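Local coordinates for conserved hypothetical protein (Streptococcus pneumoniae, PDB 2GK4) that probably joins phosphopantothenate to cysteine in coenzyme A synthesis, at the interface of chains A and B. Coordinates in Å, arbitrary orientation; residue numbers count along the deposited sequence, not the author numbering. Chains: chain A/B, conserved hypothetical protein.

Contact 1: the interface of chains A and B. Residues chain A 113-115, 118, 137; chain B 105, 109, 132-133.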
ATOM      1  N   ASN A 113      29.050  11.808   3.332  1.00 28.24           N
ATOM      2  CA  ASN A 113      28.641  11.825   1.945  1.00 28.10           C
ATOM      3  C   ASN A 113      27.473  10.864   1.766  1.00 27.73           C
ATOM      4  O   ASN A 113      27.643   9.646   1.782  1.00 27.32           O
ATOM      5  CB  ASN A 113      29.793  11.457   1.001  1.00 28.45           C
ATOM      6  CG  ASN A 113      29.442  11.676  -0.468  1.00 29.02           C
ATOM      7  OD1 ASN A 113      28.296  11.958  -0.826  1.00 27.24           O
ATOM      8  ND2 ASN A 113      30.444  11.570  -1.327  1.00 30.98           N
ATOM      9  N   LEU A 114      26.295  11.440   1.612  1.00 27.84           N
ATOM     10  CA  LEU A 114      25.040  10.676   1.595  1.00 28.25           C
ATOM     11  C   LEU A 114      24.910   9.728   0.401  1.00 28.78           C
ATOM     12  O   LEU A 114      24.141   8.759   0.439  1.00 27.66           O
ATOM     13  CB  LEU A 114      23.875  11.654   1.624  1.00 27.99           C
ATOM     14  CG  LEU A 114      23.293  12.080   2.977  1.00 29.04           C
ATOM     15  CD1 LEU A 114      24.239  12.086   4.134  1.00 30.62           C
ATOM     16  CD2 LEU A 114      22.477  13.383   2.889  1.00 29.70           C
ATOM     17  N   LYS A 115      25.661  10.004  -0.662  1.00 29.83           N
ATOM     18  CA  LYS A 115      25.661   9.105  -1.817  1.00 31.12           C
ATOM     19  C   LYS A 115      26.171   7.703  -1.434  1.00 31.32           C
ATOM     20  O   LYS A 115      25.844   6.718  -2.116  1.00 30.86           O
ATOM     21  CB  LYS A 115      26.451   9.722  -2.984  1.00 31.57           C
ATOM     22  CG  LYS A 115      25.809  11.025  -3.464  1.00 32.92           C
ATOM     23  CD  LYS A 115      26.343  11.576  -4.809  1.00 34.22           C
ATOM     24  CE  LYS A 115      25.627  12.903  -5.126  1.00 35.14           C
ATOM     25  NZ  LYS A 115      26.422  13.798  -6.023  1.00 40.90           N
ATOM     26  N   LEU A 118      23.588   4.813  -1.295  1.00 30.48           N
ATOM     27  CA  LEU A 118      23.014   4.211  -2.505  1.00 31.88           C
ATOM     28  C   LEU A 118      23.666   2.885  -2.884  1.00 32.93           C
ATOM     29  O   LEU A 118      23.131   2.135  -3.728  1.00 32.96           O
ATOM     30  CB  LEU A 118      23.107   5.148  -3.708  1.00 31.85           C
ATOM     31  CG  LEU A 118      22.681   6.605  -3.601  1.00 33.78           C
ATOM     32  CD1 LEU A 118      22.783   7.267  -4.979  1.00 36.25           C
ATOM     33  CD2 LEU A 118      21.292   6.717  -3.055  1.00 32.05           C
ATOM     34  N   PHE A 137      16.204   6.150   1.537  1.00 19.99           N
ATOM     35  CA  PHE A 137      16.797   6.649   0.291  1.00 19.80           C
ATOM     36  C   PHE A 137      16.181   5.867  -0.852  1.00 20.50           C
ATOM     37  O   PHE A 137      16.096   4.637  -0.781  1.00 20.08           O
ATOM     38  CB  PHE A 137      18.321   6.465   0.310  1.00 20.42           C
ATOM     39  CG  PHE A 137      19.002   7.287   1.389  1.00 21.01           C
ATOM     40  CD1 PHE A 137      19.112   6.791   2.692  1.00 24.31           C
ATOM     41  CD2 PHE A 137      19.458   8.582   1.111  1.00 24.30           C
ATOM     42  CE1 PHE A 137      19.704   7.559   3.717  1.00 22.43           C
ATOM     43  CE2 PHE A 137      20.061   9.372   2.123  1.00 24.39           C
ATOM     44  CZ  PHE A 137      20.177   8.863   3.420  1.00 24.44           C
TER
ATOM     45  N   LEU B 105      17.954  14.417  -2.569  1.00 29.59           N
ATOM     46  CA  LEU B 105      19.179  14.209  -1.800  1.00 30.18           C
ATOM     47  C   LEU B 105      20.031  15.476  -1.676  1.00 30.93           C
ATOM     48  O   LEU B 105      20.634  15.715  -0.640  1.00 30.26           O
ATOM     49  CB  LEU B 105      20.018  13.118  -2.456  1.00 29.82           C
ATOM     50  CG  LEU B 105      21.321  12.662  -1.788  1.00 29.60           C
ATOM     51  CD1 LEU B 105      21.051  12.082  -0.397  1.00 30.40           C
ATOM     52  CD2 LEU B 105      21.985  11.636  -2.681  1.00 30.21           C
ATOM     53  N   GLN B 109      21.673  16.855   1.588  1.00 32.35           N
ATOM     54  CA  GLN B 109      23.110  16.951   1.694  1.00 33.25           C
ATOM     55  C   GLN B 109      23.497  18.359   2.145  1.00 34.88           C
ATOM     56  O   GLN B 109      24.365  18.514   3.013  1.00 34.60           O
ATOM     57  CB  GLN B 109      23.754  16.626   0.345  1.00 32.82           C
ATOM     58  CG  GLN B 109      25.286  16.582   0.367  1.00 32.31           C
ATOM     59  CD  GLN B 109      25.836  15.527   1.309  1.00 30.54           C
ATOM     60  OE1 GLN B 109      26.327  15.849   2.387  1.00 34.96           O
ATOM     61  NE2 GLN B 109      25.773  14.272   0.903  1.00 27.68           N
ATOM     62  N   GLU B 132      17.851  12.687  -8.886  0.60 37.39           N
ATOM     63  CA  GLU B 132      18.297  11.311  -9.116  0.60 35.92           C
ATOM     64  C   GLU B 132      17.809  10.470  -7.936  0.60 33.61           C
ATOM     65  O   GLU B 132      17.319   9.353  -8.100  0.60 33.32           O
ATOM     66  CB  GLU B 132      19.830  11.222  -9.190  0.60 35.81           C
ATOM     67  CG  GLU B 132      20.380   9.772  -9.283  0.60 37.68           C
ATOM     68  CD  GLU B 132      21.860   9.630  -8.883  0.60 37.76           C
ATOM     69  OE1 GLU B 132      22.227   8.582  -8.287  0.60 39.94           O
ATOM     70  OE2 GLU B 132      22.657  10.555  -9.159  0.60 40.52           O
ATOM     71  N   VAL B 133      17.966  11.040  -6.745  1.00 31.49           N
ATOM     72  CA  VAL B 133      17.699  10.339  -5.486  1.00 28.51           C
ATOM     73  C   VAL B 133      16.727  11.153  -4.660  1.00 27.00           C
ATOM     74  O   VAL B 133      16.867  12.383  -4.560  1.00 26.01           O
ATOM     75  CB  VAL B 133      19.011  10.107  -4.687  1.00 28.28           C
ATOM     76  CG1 VAL B 133      18.726   9.511  -3.286  1.00 26.88           C
ATOM     77  CG2 VAL B 133      19.961   9.235  -5.485  1.00 26.89           C
TER

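Contact 2: the interface of chains A and B. Residues chain A 17, 22-23; chain B 17, 22-24, 102.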
ATOM      1  N   ILE A  17       9.348  -1.890   0.804  1.00 22.90           N
ATOM      2  CA  ILE A  17      10.363  -1.345   1.704  1.00 25.69           C
ATOM      3  C   ILE A  17      10.930  -2.487   2.540  1.00 26.40           C
ATOM      4  O   ILE A  17      12.153  -2.641   2.695  1.00 29.00           O
ATOM      5  CB  ILE A  17       9.770  -0.258   2.627  1.00 25.37           C
ATOM      6  CG1 ILE A  17       9.457   1.001   1.811  1.00 25.05           C
ATOM      7  CG2 ILE A  17      10.754   0.103   3.738  1.00 28.22           C
ATOM      8  CD1 ILE A  17       8.542   2.000   2.537  1.00 28.24           C
ATOM      9  N   SER A  22       5.259  -0.983   1.938  1.00 19.54           N
ATOM     10  CA  SER A  22       5.641  -0.574   0.578  1.00 19.30           C
ATOM     11  C   SER A  22       5.397   0.898   0.412  1.00 19.47           C
ATOM     12  O   SER A  22       4.610   1.473   1.189  1.00 19.87           O
ATOM     13  CB  SER A  22       4.747  -1.317  -0.411  1.00 19.94           C
ATOM     14  OG  SER A  22       5.103  -2.703  -0.408  1.00 21.72           O
ATOM     15  N   ILE A  23       6.072   1.522  -0.554  1.00 18.25           N
ATOM     16  CA  ILE A  23       5.646   2.858  -0.969  1.00 18.80           C
ATOM     17  C   ILE A  23       4.898   2.645  -2.275  1.00 19.90           C
ATOM     18  O   ILE A  23       5.421   2.053  -3.242  1.00 19.57           O
ATOM     19  CB  ILE A  23       6.822   3.838  -1.133  1.00 19.63           C
ATOM     20  CG1 ILE A  23       6.319   5.189  -1.656  1.00 21.13           C
ATOM     21  CG2 ILE A  23       7.965   3.244  -2.007  1.00 19.57           C
ATOM     22  CD1 ILE A  23       7.384   6.299  -1.484  1.00 25.95           C
TER
ATOM     23  N   ILE B  17       1.524  10.014   1.564  1.00 22.35           N
ATOM     24  CA  ILE B  17       2.677  10.909   1.556  1.00 22.73           C
ATOM     25  C   ILE B  17       2.268  12.172   0.779  1.00 22.59           C
ATOM     26  O   ILE B  17       2.551  13.306   1.188  1.00 22.71           O
ATOM     27  CB  ILE B  17       3.895  10.242   0.875  1.00 22.50           C
ATOM     28  CG1 ILE B  17       4.420   9.069   1.717  1.00 23.98           C
ATOM     29  CG2 ILE B  17       5.020  11.277   0.583  1.00 23.58           C
ATOM     30  CD1 ILE B  17       5.083   7.998   0.834  1.00 23.81           C
ATOM     31  N   SER B  22       1.621   6.617  -1.130  1.00 19.75           N
ATOM     32  CA  SER B  22       1.270   6.328   0.257  1.00 21.08           C
ATOM     33  C   SER B  22       2.267   5.306   0.780  1.00 20.41           C
ATOM     34  O   SER B  22       2.845   4.559  -0.008  1.00 21.07           O
ATOM     35  CB  SER B  22      -0.123   5.692   0.332  1.00 20.77           C
ATOM     36  OG  SER B  22      -1.148   6.621   0.075  1.00 23.38           O
ATOM     37  N   ILE B  23       2.471   5.270   2.095  1.00 20.42           N
ATOM     38  CA  ILE B  23       3.106   4.083   2.689  1.00 20.39           C
ATOM     39  C   ILE B  23       1.977   3.106   3.046  1.00 20.67           C
ATOM     40  O   ILE B  23       1.052   3.470   3.789  1.00 21.60           O
ATOM     41  CB  ILE B  23       3.911   4.437   3.958  1.00 20.45           C
ATOM     42  CG1 ILE B  23       5.003   5.453   3.631  1.00 23.80           C
ATOM     43  CG2 ILE B  23       4.503   3.109   4.552  1.00 22.00           C
ATOM     44  CD1 ILE B  23       5.978   4.937   2.517  1.00 25.27           C
ATOM     45  N   THR B  24       2.029   1.883   2.507  1.00 20.71           N
ATOM     46  CA  THR B  24       0.967   0.903   2.706  1.00 21.77           C
ATOM     47  C   THR B  24       1.517  -0.288   3.496  1.00 23.95           C
ATOM     48  O   THR B  24       2.686  -0.611   3.385  1.00 24.20           O
ATOM     49  CB  THR B  24       0.383   0.427   1.355  1.00 22.50           C
ATOM     50  OG1 THR B  24       1.446  -0.113   0.545  1.00 23.37           O
ATOM     51  CG2 THR B  24      -0.251   1.629   0.592  1.00 21.21           C
HETATM   52  N   MSE B 102       9.344  14.379   2.001  1.00 31.12           N
HETATM   53  CA  MSE B 102      10.110  13.707   0.953  1.00 32.37           C
HETATM   54  C   MSE B 102      10.771  14.769   0.112  1.00 31.68           C
HETATM   55  O   MSE B 102      10.105  15.685  -0.348  1.00 30.47           O
HETATM   56  CB  MSE B 102       9.236  12.789   0.064  1.00 32.40           C
HETATM   57  CG  MSE B 102      10.058  11.693  -0.712  1.00 32.22           C
HETATM   58 SE   MSE B 102       8.934  10.241  -1.459  0.55 37.88          SE
HETATM   59  CE  MSE B 102       7.889   9.837  -0.033  1.00 40.07           C
TER

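Contact 1: the interface of chains A and B
B:Leu105, at the start of helix 105-110, pushes its forked tip between A:Leu114, A:Lys115 and A:Phe137. With CG anti to the backbone N (chi1 -177°), the fork points at chain A, and its methyls part there. B:Leu105 CD1 presses on A:Leu114 CB at 3.5 Å, a snug carbon contact. B:Leu105 CD1 also reaches the edge of the A:Phe137 ring, lying in the ring plane 3.8 Å from CE2. The leucine and phenylalanine side chains meet at nearly a right angle. CD2 turns instead to the aliphatic stem of A:Lys115, touching CG. One turn further along the helix, B:Gln109 bends at chi2 (61°) and runs antiparallel past A:Leu114, bringing its amide over the start of 3-10 helix 114-119. B:Gln109 NE2 is modelled 3.0 Å from A:Leu114 N. Two donors face each other there, so a flipped amide, with the oxygen accepting from this N-H, seems likely. A:Lys115 N donates a hydrogen bond to A:Asn113 OD1 at 3.3 Å, the donor standing above the carbonyl plane and not on a lone pair; the amide planes of A:Asn113 and B:Gln109 are turned 77° apart. At the other end of the same 3-10 helix, A:Leu118 lays both methyls against B:Val133, with A:Leu118 CD1 3.5 Å from B:Val133 CG2. The carboxylate B:Glu132 OE1 also touches A:Leu118 CD1, at 3.6 Å. B:Glu132 OE2 lies 5.9 Å from A:Lys115 NZ, too far for a salt bridge but perhaps a mild attraction. The patch packs the 3-10 helix of one subunit onto helix 105-110 and the start of strand 133-140 of the other, and with its two-fold twin probably stabilises the dimer.

Contact 2: the interface of chains A and B
A:Ser22 and B:Thr24 pair through their backbones where strands 21-25 of the two subunits meet antiparallel. A:Ser22 N donates to B:Thr24 O at 3.0 Å, and B:Thr24 N donates back to A:Ser22 O at 2.9 Å, closing a two-bond ring. A:Ile23 faces B:Ile23 in the next bridge, where the two-fold axis should pass. The packed part of the contact is built from isoleucine tips. A:Ile23 has CG1 anti to the backbone N (chi1 176°), which carries its CD1 to B:Ile17 CD1 at 3.7 Å; these two side chains cross nearly at right angles. The same A:Ile23 CD1 methyl meets CE of the selenomethionine B:Met102 tip to tip at 3.9 Å, the long chain curling at chi3 to bring its end there. B:Ile23 adopts another rotamer. With CG1 beside the backbone N (chi1 -59°) and a further bend at chi2 (-57°), B:Ile23 CD1 reaches chain A, 3.9 Å from both A:Ile23 CB and A:Ile17 CD1. Equivalent isoleucines thus fill the centre in different ways, a local departure from exact symmetry. A:Ser22 is well covered and held by its backbone bonds. Looser is the side-chain touch beside it, where the B:Thr24 hydroxyl OG1 sits 3.6 Å from A:Ser22 CB, and B:Thr24 loses little surface to the partner. B:Ser22 has essentially none of its surface hidden, and approaches chain A through its backbone carbonyl rather than through its hydroxymethyl group. That carbonyl oxygen, B:Ser22 O, lies 3.4 Å from A:Ile23 CA, mirrored by A:Ser22 O at the same distance from B:Ile23 CA.

Contact 1 and contact 2 belong to one two-fold symmetric interface, their C-alpha centres about 18 Å apart. They are tied through chain B: strand 97-104, which supplies the selenomethionine of contact 2, runs directly into helix 105-110, whose residues serve contact 1. The two differ in kind. Contact 2 joins the subunits by strand pairing close to the axis, whereas contact 1, mainly of side chains, lies further along the axis and to one side, its twin on the other. Together they would restrain the subunits from pivoting about the paired strands, consistent with a genuine dimer, although the structure alone does not prove one in solution.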